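Local coordinates for protein DNA polymerase III beta subunit (PDB 2AVT) that probably encircles DNA as a ring-shaped dimeric sliding clamp and keeps the replicative polymerase attached to its template, at residues 159-164 and 248-253; 49-54 and 241-246; 183-188 and 253-258; 124-129 and 228-233. One frame throughout, in Å; residues are numbered along the deposited sequence.

Contact 1 (159-164 and 248-253); sequences RPILTG and NYPDTD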
loop_
_atom_site.group_PDB
_atom_site.type_symbol
_atom_site.label_atom_id
_atom_site.label_comp_id
_atom_site.label_asym_id
_atom_site.label_seq_id
_atom_site.Cartn_x
_atom_site.Cartn_y
_atom_site.Cartn_z
ATOM N N ARG A 159 -20.448 0.451 -22.756
ATOM C CA ARG A 159 -20.735 1.725 -23.413
ATOM C C ARG A 159 -19.570 2.685 -23.203
ATOM O O ARG A 159 -19.472 3.345 -22.169
ATOM C CB ARG A 159 -22.018 2.349 -22.858
ATOM C CG ARG A 159 -22.565 3.487 -23.717
ATOM C CD ARG A 159 -23.777 4.158 -23.073
ATOM N NE ARG A 159 -24.450 5.069 -23.997
ATOM C CZ ARG A 159 -25.494 5.829 -23.676
ATOM N NH1 ARG A 159 -25.991 5.798 -22.447
ATOM N NH2 ARG A 159 -26.047 6.613 -24.591
ATOM N N PRO A 160 -18.677 2.773 -24.198
ATOM C CA PRO A 160 -17.482 3.623 -24.218
ATOM C C PRO A 160 -17.701 5.084 -23.814
ATOM O O PRO A 160 -17.089 5.569 -22.867
ATOM C CB PRO A 160 -17.002 3.496 -25.664
ATOM C CG PRO A 160 -17.388 2.096 -26.011
ATOM C CD PRO A 160 -18.792 2.005 -25.450
ATOM N N ILE A 161 -18.575 5.779 -24.538
ATOM C CA ILE A 161 -18.850 7.188 -24.269
ATOM C C ILE A 161 -19.089 7.570 -22.809
ATOM O O ILE A 161 -18.660 8.638 -22.382
ATOM C CB ILE A 161 -20.039 7.700 -25.127
ATOM C CG1 ILE A 161 -21.231 6.753 -25.011
ATOM C CG2 ILE A 161 -19.609 7.845 -26.574
ATOM C CD1 ILE A 161 -22.021 6.924 -23.742
ATOM N N LEU A 162 -19.759 6.716 -22.038
ATOM C CA LEU A 162 -20.017 7.025 -20.633
ATOM C C LEU A 162 -18.766 6.888 -19.775
ATOM O O LEU A 162 -18.746 7.303 -18.616
ATOM C CB LEU A 162 -21.107 6.117 -20.062
ATOM C CG LEU A 162 -22.553 6.340 -20.511
ATOM C CD1 LEU A 162 -23.482 5.643 -19.527
ATOM C CD2 LEU A 162 -22.874 7.830 -20.554
ATOM N N THR A 163 -17.726 6.295 -20.350
ATOM C CA THR A 163 -16.471 6.090 -19.643
ATOM C C THR A 163 -15.696 7.398 -19.523
ATOM O O THR A 163 -14.827 7.538 -18.669
ATOM C CB THR A 163 -15.590 5.055 -20.378
ATOM O OG1 THR A 163 -16.337 3.848 -20.583
ATOM C CG2 THR A 163 -14.355 4.735 -19.564
ATOM N N GLY A 164 -16.020 8.360 -20.375
ATOM C CA GLY A 164 -15.309 9.624 -20.330
ATOM C C GLY A 164 -16.063 10.792 -19.727
ATOM O O GLY A 164 -17.189 10.654 -19.250
ATOM N N ASN A 248 -21.469 9.895 -30.081
ATOM C CA ASN A 248 -22.413 10.914 -29.653
ATOM C C ASN A 248 -22.649 10.770 -28.153
ATOM O O ASN A 248 -23.213 9.770 -27.713
ATOM C CB ASN A 248 -23.736 10.706 -30.393
ATOM C CG ASN A 248 -23.541 10.452 -31.873
ATOM O OD1 ASN A 248 -23.399 11.386 -32.662
ATOM N ND2 ASN A 248 -23.518 9.180 -32.256
ATOM N N TYR A 249 -22.226 11.748 -27.364
ATOM C CA TYR A 249 -22.444 11.670 -25.924
ATOM C C TYR A 249 -23.934 11.920 -25.694
ATOM O O TYR A 249 -24.544 12.715 -26.406
ATOM C CB TYR A 249 -21.620 12.733 -25.193
ATOM C CG TYR A 249 -21.531 12.498 -23.703
ATOM C CD1 TYR A 249 -20.675 11.534 -23.181
ATOM C CD2 TYR A 249 -22.337 13.203 -22.824
ATOM C CE1 TYR A 249 -20.627 11.280 -21.823
ATOM C CE2 TYR A 249 -22.300 12.958 -21.470
ATOM C CZ TYR A 249 -21.444 11.995 -20.973
ATOM O OH TYR A 249 -21.418 11.749 -19.623
ATOM N N PRO A 250 -24.541 11.244 -24.708
ATOM C CA PRO A 250 -25.970 11.436 -24.439
ATOM C C PRO A 250 -26.354 12.866 -24.064
ATOM O O PRO A 250 -25.526 13.642 -23.587
ATOM C CB PRO A 250 -26.246 10.439 -23.312
ATOM C CG PRO A 250 -24.926 10.333 -22.614
ATOM C CD PRO A 250 -23.960 10.271 -23.768
ATOM N N ASP A 251 -27.617 13.205 -24.306
ATOM C CA ASP A 251 -28.140 14.530 -23.992
ATOM C C ASP A 251 -28.321 14.593 -22.482
ATOM O O ASP A 251 -29.293 14.070 -21.942
ATOM C CB ASP A 251 -29.491 14.739 -24.679
ATOM C CG ASP A 251 -30.052 16.127 -24.454
ATOM O OD1 ASP A 251 -29.955 16.636 -23.317
ATOM O OD2 ASP A 251 -30.602 16.705 -25.417
ATOM N N THR A 252 -27.381 15.239 -21.803
ATOM C CA THR A 252 -27.431 15.341 -20.353
ATOM C C THR A 252 -28.103 16.620 -19.843
ATOM O O THR A 252 -28.520 16.690 -18.690
ATOM C CB THR A 252 -26.007 15.223 -19.764
ATOM O OG1 THR A 252 -26.080 15.217 -18.335
ATOM C CG2 THR A 252 -25.140 16.377 -20.228
ATOM N N ASP A 253 -28.208 17.635 -20.696
ATOM C CA ASP A 253 -28.858 18.876 -20.282
ATOM C C ASP A 253 -30.311 18.553 -19.954
ATOM O O ASP A 253 -30.888 19.096 -19.012
ATOM C CB ASP A 253 -28.815 19.924 -21.401
ATOM C CG ASP A 253 -27.404 20.330 -21.768
ATOM O OD1 ASP A 253 -26.582 20.505 -20.847
ATOM O OD2 ASP A 253 -27.118 20.489 -22.975
HETATM O O HOH W 1 -19.564 10.156 -18.535
#

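Contact 2 (49-54 and 241-246); sequences NGQISI and YTRLLE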
loop_
_atom_site.group_PDB
_atom_site.type_symbol
_atom_site.label_atom_id
_atom_site.label_comp_id
_atom_site.label_asym_id
_atom_site.label_seq_id
_atom_site.Cartn_x
_atom_site.Cartn_y
_atom_site.Cartn_z
ATOM N N ASN A 49 0.857 4.398 -23.255
ATOM C CA ASN A 49 0.179 3.138 -22.968
ATOM C C ASN A 49 -1.013 2.898 -23.891
ATOM O O ASN A 49 -1.899 2.119 -23.553
ATOM C CB ASN A 49 -0.313 3.134 -21.523
ATOM C CG ASN A 49 -1.367 4.221 -21.256
ATOM O OD1 ASN A 49 -1.840 4.885 -22.173
ATOM N ND2 ASN A 49 -1.730 4.390 -20.001
ATOM N N GLY A 50 -1.039 3.576 -25.035
ATOM C CA GLY A 50 -2.145 3.400 -25.962
ATOM C C GLY A 50 -3.314 4.347 -25.718
ATOM O O GLY A 50 -4.125 4.575 -26.612
ATOM N N GLN A 51 -3.407 4.894 -24.509
ATOM C CA GLN A 51 -4.483 5.824 -24.167
ATOM C C GLN A 51 -3.883 7.230 -24.050
ATOM O O GLN A 51 -4.407 8.188 -24.633
ATOM C CB GLN A 51 -5.135 5.415 -22.844
ATOM C CG GLN A 51 -6.527 6.000 -22.598
ATOM C CD GLN A 51 -7.598 5.352 -23.466
ATOM O OE1 GLN A 51 -7.800 4.141 -23.420
ATOM N NE2 GLN A 51 -8.289 6.158 -24.256
ATOM N N ILE A 52 -2.791 7.348 -23.291
ATOM C CA ILE A 52 -2.101 8.627 -23.129
ATOM C C ILE A 52 -0.631 8.492 -23.500
ATOM O O ILE A 52 -0.087 7.380 -23.569
ATOM C CB ILE A 52 -2.169 9.167 -21.670
ATOM C CG1 ILE A 52 -1.485 8.195 -20.713
ATOM C CG2 ILE A 52 -3.616 9.382 -21.245
ATOM C CD1 ILE A 52 -1.535 8.633 -19.258
ATOM N N SER A 53 -0.007 9.635 -23.756
ATOM C CA SER A 53 1.406 9.715 -24.080
ATOM C C SER A 53 1.934 10.947 -23.363
ATOM O O SER A 53 1.295 12.012 -23.381
ATOM C CB SER A 53 1.639 9.886 -25.581
ATOM O OG SER A 53 1.224 8.740 -26.305
ATOM N N ILE A 54 3.086 10.801 -22.726
ATOM C CA ILE A 54 3.718 11.908 -22.021
ATOM C C ILE A 54 5.119 12.151 -22.562
ATOM O O ILE A 54 5.935 11.229 -22.610
ATOM C CB ILE A 54 3.835 11.626 -20.513
ATOM C CG1 ILE A 54 2.442 11.546 -19.889
ATOM C CG2 ILE A 54 4.638 12.735 -19.826
ATOM C CD1 ILE A 54 2.468 11.172 -18.432
ATOM N N TYR A 241 -0.649 14.018 -24.169
ATOM C CA TYR A 241 -1.665 13.700 -25.177
ATOM C C TYR A 241 -2.631 12.658 -24.646
ATOM O O TYR A 241 -2.252 11.786 -23.863
ATOM C CB TYR A 241 -1.045 13.125 -26.449
ATOM C CG TYR A 241 -0.087 14.025 -27.167
ATOM C CD1 TYR A 241 1.198 14.237 -26.681
ATOM C CD2 TYR A 241 -0.452 14.643 -28.353
ATOM C CE1 TYR A 241 2.095 15.039 -27.361
ATOM C CE2 TYR A 241 0.442 15.451 -29.042
ATOM C CZ TYR A 241 1.711 15.643 -28.540
ATOM O OH TYR A 241 2.599 16.447 -29.217
ATOM N N THR A 242 -3.879 12.735 -25.093
ATOM C CA THR A 242 -4.883 11.777 -24.673
ATOM C C THR A 242 -5.788 11.397 -25.832
ATOM O O THR A 242 -6.234 12.261 -26.588
ATOM C CB THR A 242 -5.785 12.327 -23.577
ATOM O OG1 THR A 242 -4.988 12.831 -22.497
ATOM C CG2 THR A 242 -6.687 11.220 -23.070
ATOM N N ARG A 243 -6.053 10.099 -25.962
ATOM C CA ARG A 243 -6.928 9.588 -27.011
ATOM C C ARG A 243 -8.358 9.985 -26.656
ATOM O O ARG A 243 -8.733 9.977 -25.486
ATOM C CB ARG A 243 -6.790 8.063 -27.093
ATOM C CG ARG A 243 -7.909 7.325 -27.809
ATOM C CD ARG A 243 -7.557 5.839 -27.904
ATOM N NE ARG A 243 -8.702 4.990 -28.231
ATOM C CZ ARG A 243 -9.716 4.745 -27.404
ATOM N NH1 ARG A 243 -10.708 3.947 -27.786
ATOM N NH2 ARG A 243 -9.738 5.286 -26.194
ATOM N N LEU A 244 -9.149 10.334 -27.667
ATOM C CA LEU A 244 -10.534 10.744 -27.446
ATOM C C LEU A 244 -11.540 9.627 -27.702
ATOM O O LEU A 244 -11.336 8.778 -28.573
ATOM C CB LEU A 244 -10.885 11.935 -28.349
ATOM C CG LEU A 244 -10.132 13.254 -28.135
ATOM C CD1 LEU A 244 -10.633 14.272 -29.134
ATOM C CD2 LEU A 244 -10.338 13.758 -26.722
ATOM N N LEU A 245 -12.625 9.635 -26.935
ATOM C CA LEU A 245 -13.675 8.646 -27.117
ATOM C C LEU A 245 -14.601 9.192 -28.200
ATOM O O LEU A 245 -15.149 10.282 -28.064
ATOM C CB LEU A 245 -14.436 8.426 -25.809
ATOM C CG LEU A 245 -13.630 7.733 -24.707
ATOM C CD1 LEU A 245 -14.384 7.788 -23.387
ATOM C CD2 LEU A 245 -13.356 6.284 -25.119
ATOM N N GLU A 246 -14.747 8.451 -29.291
ATOM C CA GLU A 246 -15.608 8.896 -30.380
ATOM C C GLU A 246 -17.046 8.492 -30.125
ATOM O O GLU A 246 -17.320 7.566 -29.356
ATOM C CB GLU A 246 -15.154 8.302 -31.714
ATOM C CG GLU A 246 -13.704 8.577 -32.063
ATOM C CD GLU A 246 -13.365 8.159 -33.480
ATOM O OE1 GLU A 246 -13.830 7.075 -33.909
ATOM O OE2 GLU A 246 -12.627 8.910 -34.161
#

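Contact 3 (183-188 and 253-258); sequences HRMSQR and DRLLMT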
loop_
_atom_site.group_PDB
_atom_site.type_symbol
_atom_site.label_atom_id
_atom_site.label_comp_id
_atom_site.label_asym_id
_atom_site.label_seq_id
_atom_site.Cartn_x
_atom_site.Cartn_y
_atom_site.Cartn_z
ATOM N N HIS A 183 -26.625 6.728 -13.420
ATOM C CA HIS A 183 -27.048 6.381 -12.073
ATOM C C HIS A 183 -26.899 7.680 -11.284
ATOM O O HIS A 183 -27.757 8.048 -10.480
ATOM C CB HIS A 183 -26.139 5.301 -11.484
ATOM C CG HIS A 183 -26.354 3.938 -12.072
ATOM N ND1 HIS A 183 -27.543 3.255 -11.942
ATOM C CD2 HIS A 183 -25.537 3.139 -12.797
ATOM C CE1 HIS A 183 -27.450 2.093 -12.566
ATOM N NE2 HIS A 183 -26.247 1.996 -13.095
ATOM N N ARG A 184 -25.790 8.363 -11.559
ATOM C CA ARG A 184 -25.426 9.626 -10.938
ATOM C C ARG A 184 -24.684 10.454 -11.987
ATOM O O ARG A 184 -24.154 9.917 -12.952
ATOM C CB ARG A 184 -24.564 9.370 -9.695
ATOM C CG ARG A 184 -23.229 8.709 -9.950
ATOM C CD ARG A 184 -22.874 7.977 -8.667
ATOM N NE ARG A 184 -21.444 7.851 -8.398
ATOM C CZ ARG A 184 -20.542 7.455 -9.284
ATOM N NH1 ARG A 184 -20.910 7.151 -10.519
ATOM N NH2 ARG A 184 -19.273 7.340 -8.918
ATOM N N MET A 185 -24.639 11.760 -11.770
ATOM C CA MET A 185 -24.036 12.682 -12.718
ATOM C C MET A 185 -23.417 13.872 -12.011
ATOM O O MET A 185 -23.869 14.255 -10.939
ATOM C CB MET A 185 -25.130 13.152 -13.680
ATOM C CG MET A 185 -24.732 14.277 -14.606
ATOM S SD MET A 185 -26.169 14.807 -15.577
ATOM C CE MET A 185 -26.944 15.861 -14.417
ATOM N N SER A 186 -22.394 14.448 -12.632
ATOM C CA SER A 186 -21.695 15.604 -12.093
ATOM C C SER A 186 -21.431 16.581 -13.231
ATOM O O SER A 186 -20.939 16.187 -14.301
ATOM C CB SER A 186 -20.369 15.177 -11.470
ATOM O OG SER A 186 -19.783 16.264 -10.785
ATOM N N GLN A 187 -21.760 17.852 -12.999
ATOM C CA GLN A 187 -21.587 18.901 -14.008
ATOM C C GLN A 187 -20.959 20.204 -13.496
ATOM O O GLN A 187 -21.304 20.708 -12.425
ATOM C CB GLN A 187 -22.935 19.234 -14.639
ATOM C CG GLN A 187 -22.890 20.377 -15.639
ATOM C CD GLN A 187 -24.268 20.951 -15.913
ATOM O OE1 GLN A 187 -24.849 21.652 -15.073
ATOM N NE2 GLN A 187 -24.805 20.644 -17.077
ATOM N N ARG A 188 -20.052 20.752 -14.297
ATOM C CA ARG A 188 -19.377 21.997 -13.960
ATOM C C ARG A 188 -19.516 22.964 -15.135
ATOM O O ARG A 188 -19.136 22.644 -16.260
ATOM C CB ARG A 188 -17.891 21.740 -13.671
ATOM C CG ARG A 188 -17.090 22.979 -13.253
ATOM C CD ARG A 188 -17.529 23.518 -11.885
ATOM N NE ARG A 188 -16.858 24.775 -11.541
ATOM C CZ ARG A 188 -15.574 24.881 -11.208
ATOM N NH1 ARG A 188 -14.801 23.804 -11.163
ATOM N NH2 ARG A 188 -15.056 26.071 -10.937
ATOM N N ASP A 253 -28.208 17.635 -20.696
ATOM C CA ASP A 253 -28.858 18.876 -20.282
ATOM C C ASP A 253 -30.311 18.553 -19.954
ATOM O O ASP A 253 -30.888 19.096 -19.012
ATOM C CB ASP A 253 -28.815 19.924 -21.401
ATOM C CG ASP A 253 -27.404 20.330 -21.768
ATOM O OD1 ASP A 253 -26.582 20.505 -20.847
ATOM O OD2 ASP A 253 -27.118 20.489 -22.975
ATOM N N ARG A 254 -30.883 17.644 -20.740
ATOM C CA ARG A 254 -32.268 17.221 -20.578
ATOM C C ARG A 254 -32.515 16.473 -19.273
ATOM O O ARG A 254 -33.632 16.027 -19.016
ATOM C CB ARG A 254 -32.681 16.350 -21.763
ATOM N N LEU A 255 -31.479 16.343 -18.448
ATOM C CA LEU A 255 -31.601 15.641 -17.174
ATOM C C LEU A 255 -31.651 16.585 -15.978
ATOM O O LEU A 255 -32.018 16.178 -14.876
ATOM C CB LEU A 255 -30.439 14.657 -16.992
ATOM C CG LEU A 255 -30.430 13.405 -17.874
ATOM C CD1 LEU A 255 -29.186 12.582 -17.587
ATOM C CD2 LEU A 255 -31.681 12.582 -17.604
ATOM N N LEU A 256 -31.274 17.842 -16.187
ATOM C CA LEU A 256 -31.287 18.815 -15.101
ATOM C C LEU A 256 -32.713 19.013 -14.592
ATOM O O LEU A 256 -33.649 19.154 -15.381
ATOM C CB LEU A 256 -30.705 20.150 -15.574
ATOM C CG LEU A 256 -29.240 20.100 -16.014
ATOM C CD1 LEU A 256 -28.786 21.482 -16.455
ATOM C CD2 LEU A 256 -28.382 19.600 -14.866
ATOM N N MET A 257 -32.872 19.022 -13.271
ATOM C CA MET A 257 -34.187 19.183 -12.665
ATOM C C MET A 257 -34.581 20.647 -12.507
ATOM O O MET A 257 -33.820 21.460 -11.984
ATOM C CB MET A 257 -34.229 18.477 -11.306
ATOM C CG MET A 257 -33.314 19.073 -10.247
ATOM S SD MET A 257 -34.192 20.050 -8.994
ATOM C CE MET A 257 -34.573 18.769 -7.774
ATOM N N THR A 258 -35.785 20.970 -12.966
ATOM C CA THR A 258 -36.312 22.327 -12.891
ATOM C C THR A 258 -36.395 22.799 -11.442
ATOM O O THR A 258 -35.430 23.339 -10.899
ATOM C CB THR A 258 -37.719 22.399 -13.512
ATOM O OG1 THR A 258 -37.706 21.770 -14.799
ATOM C CG2 THR A 258 -38.161 23.850 -13.666
#

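Contact 4 (124-129 and 228-233); sequences PRLQEV and PSQILF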
loop_
_atom_site.group_PDB
_atom_site.type_symbol
_atom_site.label_atom_id
_atom_site.label_comp_id
_atom_site.label_asym_id
_atom_site.label_seq_id
_atom_site.Cartn_x
_atom_site.Cartn_y
_atom_site.Cartn_z
ATOM N N PRO A 124 6.387 3.548 -31.610
ATOM C CA PRO A 124 5.385 4.194 -32.469
ATOM C C PRO A 124 5.523 5.710 -32.443
ATOM O O PRO A 124 5.860 6.295 -31.415
ATOM C CB PRO A 124 4.065 3.731 -31.865
ATOM C CG PRO A 124 4.407 3.608 -30.397
ATOM C CD PRO A 124 5.750 2.912 -30.443
ATOM N N ARG A 125 5.259 6.347 -33.579
ATOM C CA ARG A 125 5.362 7.795 -33.664
ATOM C C ARG A 125 4.156 8.460 -33.033
ATOM O O ARG A 125 3.083 7.870 -32.949
ATOM C CB ARG A 125 5.502 8.221 -35.120
ATOM C CG ARG A 125 6.810 7.765 -35.729
ATOM C CD ARG A 125 6.832 7.994 -37.217
ATOM N NE ARG A 125 8.150 7.731 -37.781
ATOM C CZ ARG A 125 8.416 7.763 -39.081
ATOM N NH1 ARG A 125 7.446 8.046 -39.940
ATOM N NH2 ARG A 125 9.646 7.526 -39.521
ATOM N N LEU A 126 4.336 9.693 -32.581
ATOM C CA LEU A 126 3.245 10.420 -31.949
ATOM C C LEU A 126 2.304 10.987 -33.006
ATOM O O LEU A 126 2.745 11.475 -34.046
ATOM C CB LEU A 126 3.807 11.564 -31.099
ATOM C CG LEU A 126 3.022 12.066 -29.880
ATOM C CD1 LEU A 126 1.579 12.351 -30.256
ATOM C CD2 LEU A 126 3.084 11.022 -28.777
ATOM N N GLN A 127 1.005 10.892 -32.746
ATOM C CA GLN A 127 0.007 11.449 -33.646
ATOM C C GLN A 127 0.068 12.928 -33.290
ATOM O O GLN A 127 -0.474 13.352 -32.280
ATOM C CB GLN A 127 -1.379 10.878 -33.322
ATOM C CG GLN A 127 -2.442 11.139 -34.379
ATOM C CD GLN A 127 -2.074 10.548 -35.727
ATOM O OE1 GLN A 127 -1.134 9.756 -35.836
ATOM N NE2 GLN A 127 -2.822 10.924 -36.762
ATOM N N GLU A 128 0.759 13.705 -34.110
ATOM C CA GLU A 128 0.926 15.128 -33.856
ATOM C C GLU A 128 -0.374 15.925 -33.841
ATOM O O GLU A 128 -1.344 15.573 -34.505
ATOM C CB GLU A 128 1.889 15.704 -34.889
ATOM C CG GLU A 128 3.197 14.931 -34.956
ATOM C CD GLU A 128 4.082 15.363 -36.105
ATOM O OE1 GLU A 128 3.725 16.341 -36.801
ATOM O OE2 GLU A 128 5.139 14.725 -36.310
ATOM N N VAL A 129 -0.380 17.001 -33.060
ATOM C CA VAL A 129 -1.542 17.872 -32.953
ATOM C C VAL A 129 -1.096 19.309 -33.199
ATOM O O VAL A 129 -0.134 19.780 -32.593
ATOM C CB VAL A 129 -2.187 17.785 -31.555
ATOM C CG1 VAL A 129 -3.333 18.782 -31.447
ATOM C CG2 VAL A 129 -2.692 16.374 -31.303
ATOM N N PRO A 228 -9.207 15.760 -33.986
ATOM C CA PRO A 228 -10.378 14.884 -33.877
ATOM C C PRO A 228 -10.156 13.662 -32.985
ATOM O O PRO A 228 -11.052 13.255 -32.238
ATOM C CB PRO A 228 -10.652 14.486 -35.329
ATOM C CG PRO A 228 -10.081 15.633 -36.120
ATOM C CD PRO A 228 -8.794 15.916 -35.390
ATOM N N SER A 229 -8.959 13.087 -33.055
ATOM C CA SER A 229 -8.656 11.885 -32.283
ATOM C C SER A 229 -8.058 12.094 -30.897
ATOM O O SER A 229 -8.152 11.214 -30.044
ATOM C CB SER A 229 -7.740 10.963 -33.100
ATOM O OG SER A 229 -6.615 11.673 -33.592
ATOM N N GLN A 230 -7.442 13.244 -30.660
ATOM C CA GLN A 230 -6.860 13.493 -29.349
ATOM C C GLN A 230 -6.760 14.954 -28.945
ATOM O O GLN A 230 -6.943 15.868 -29.757
ATOM C CB GLN A 230 -5.469 12.853 -29.246
ATOM C CG GLN A 230 -4.683 12.804 -30.542
ATOM C CD GLN A 230 -3.230 12.405 -30.330
ATOM O OE1 GLN A 230 -2.911 11.596 -29.460
ATOM N NE2 GLN A 230 -2.347 12.966 -31.135
ATOM N N ILE A 231 -6.473 15.155 -27.665
ATOM C CA ILE A 231 -6.316 16.482 -27.108
ATOM C C ILE A 231 -4.908 16.540 -26.514
ATOM O O ILE A 231 -4.418 15.556 -25.947
ATOM C CB ILE A 231 -7.388 16.745 -26.025
ATOM C CG1 ILE A 231 -7.147 18.092 -25.347
ATOM C CG2 ILE A 231 -7.389 15.627 -25.008
ATOM C CD1 ILE A 231 -8.172 18.402 -24.274
ATOM N N LEU A 232 -4.248 17.679 -26.690
ATOM C CA LEU A 232 -2.901 17.879 -26.183
ATOM C C LEU A 232 -2.888 18.965 -25.112
ATOM O O LEU A 232 -3.349 20.082 -25.351
ATOM C CB LEU A 232 -1.964 18.283 -27.327
ATOM C CG LEU A 232 -0.630 18.973 -26.994
ATOM C CD1 LEU A 232 0.293 18.055 -26.192
ATOM C CD2 LEU A 232 0.039 19.381 -28.291
ATOM N N PHE A 233 -2.398 18.619 -23.926
ATOM C CA PHE A 233 -2.263 19.586 -22.847
ATOM C C PHE A 233 -0.767 19.863 -22.818
ATOM O O PHE A 233 0.032 18.924 -22.743
ATOM C CB PHE A 233 -2.700 19.002 -21.502
ATOM C CG PHE A 233 -4.146 18.626 -21.437
ATOM C CD1 PHE A 233 -4.575 17.384 -21.873
ATOM C CD2 PHE A 233 -5.079 19.504 -20.909
ATOM C CE1 PHE A 233 -5.897 17.027 -21.774
ATOM C CE2 PHE A 233 -6.407 19.151 -20.809
ATOM C CZ PHE A 233 -6.817 17.914 -21.240
#

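Contact 1 (159-164 and 248-253)
P250 is the hub between the turn around I161 and the loop 248-253. Three side chains converge on its ring. I161 meets it tip to tip, with CD1 3.9 Å from P250 CD. L162 crosses it obliquely, and L162 CD2 lies 3.8 Å from P250 CG. R159 is extended from CG to NE and also arrives tip to tip. Its NH2 stands 4.0 Å from P250 CB, a van der Waals contact.

Y249 is held differently. P250 CD lies over one face of its ring, offset toward the rim. I161 O approaches the edge in the ring plane, 3.3 Å from Y249 CE1. Water 1 is also in that plane. It lies 2.7 Å from Y249 OH and within bonding distance of L162 O and G164 O. It can link the hydroxyl to the turn and to the start of strand 164-170, but it cannot donate to every acceptor around it. H166, V178 and T180 also touch the tyrosine.

The contact joins the loop that leads out of the central domain to the turn that precedes strand 164-170. In bacterial beta clamps this region, between the central and C-terminal domains, borders the groove that takes peptides of polymerases and other partners. The cluster around P250 is consistent with a wall of that groove.

Contact 2 (49-54 and 241-246)
The ring of Y241 turns an edge to S53, whose O lies in the ring plane, 4.0 Å from Y241 CD1. L126, Q230 and L232 also touch this tyrosine. The second pair of flat groups is at R243. The amide of Q51 lies at the edge of the guanidinium, and the two planes are 80° apart. The amide may be modelled the wrong way round, so its exact bonding is uncertain.

The backbones form an antiparallel ladder. S53 and Y241 are a hydrogen-bonded pair: Y241 N gives to S53 O at 2.9 Å, and S53 N gives to Y241 O at 3.1 Å. R243 N adds a bond to Q51 O at 2.9 Å. Between them, I52 and T242 are a non-hydrogen-bonded pair. Their side chains lie side by side and point the same way, with I52 CG2 3.9 Å from T242 OG1. That hydroxyl is buried and has no polar partner in the model. N49 OD1 accepts from Q51 N, an Asx turn, and from I52 N, which makes an Asx motif leading into the strand.

Main-chain bonds therefore carry the join. They run one sheet on from the N-terminal domain into the central domain. Side chains add a mixed cover: the Q51 and R243 pair at the rim, and I52 beside T242 inside.

Contact 3 (183-188 and 253-258)
M185 makes the sulfur and methyl contacts with the short 3-10 turn 253-255 and the residue after it. Its SD is 4.3 Å from L255 CD1, and its CE is 4.0 Å from L256 CD2. The M185 and L256 side chains cross at about a right angle. The bend at chi3 (82°) sets the position of CE. L371 touches both M185 and L255, so strand 367-372 shares this cluster.

A second group pairs an amide with methyls. Q187 is extended beyond CG and crosses L256 at about a right angle. Q187 OE1 lies 4.1 Å from L256 CD2, and Q187 NE2 lies 4.1 Å from L256 CD1. Both amide atoms thus border the leucine fork.

The polar approach is loose. Q187 NE2 and D253 OD1 are 4.2 Å apart, too far for a bond, with the amide and carboxylate planes 49° apart. D253 OD1 instead forms a salt bridge with K176. Within the turn, L256 N bonds to D253 O at 3.1 Å.

Contact between strand 184-191 and this loop, near the presumed peptide groove, therefore rests on van der Waals packing. No polar bond links the two segments directly. The contact is dispersion between methyls, a thioether and an amide, and the nearby charge of D253 is paired with that of K176.

Contact 4 (124-129 and 228-233)
Q230 reaches from the start of its strand to V129 and Q127. Its CB bond points toward the 124-129 segment. The first torsion is unusual: chi1 is 32°, well off a staggered value. Beyond CG the chain is extended (chi2 169°). CG passes V129, with Q230 CG 4.2 Å from V129 CG2. CD comes to Q127, 3.8 Å from Q127 CB. The two glutamine side chains meet at a slant there.

The tip is doubtful. NE2 is modelled too close to Q127 O, so that pair supports no bond type, and the placing of OE1 in the same amide is doubtful with it. The general position is clearer: the amide end lies among L126, Q127 and V129.

The segment 124-129 belongs to the connection from the N-terminal domain to the central domain of the clamp. It runs across strand 230-234 rather than beside it, the directions of the touching parts being 83° apart. That strand is part of the sheet the two domains share, and the connection lies against one of its faces.

V129 also turns toward the next residue of that face. V129 CB is 4.3 Å from L232 CD2, and F225 touches both side chains. At the other end, Q127 CG stands 4.3 Å from S229 OG, a loose approach at the surface. L126 CD1 also borders the amide end, and its side chain touches S53. The Q230 backbone N is bonded to S227 OG.

Overall arrangement
The four contacts follow the two boundaries of the central domain. Contacts 2 and 4 lie at its junction with the N-terminal domain. Their centres are 8 Å apart, and L244 N reaches S229 O at 2.7 Å, a probable hydrogen bond just beyond the ends of the two neighbouring strands. Contacts 1 and 3 lie toward the C-terminal domain, 12 Å apart between centres, and share D253. They flank the region where clamp partners presumably bind. Contact 1 also reaches back to contact 2: L245 CD1 packs against G164 N at 3.5 Å, although the centres are about 17 Å apart. Contacts 3 and 4 are the most distant pair, about 31 Å between centres.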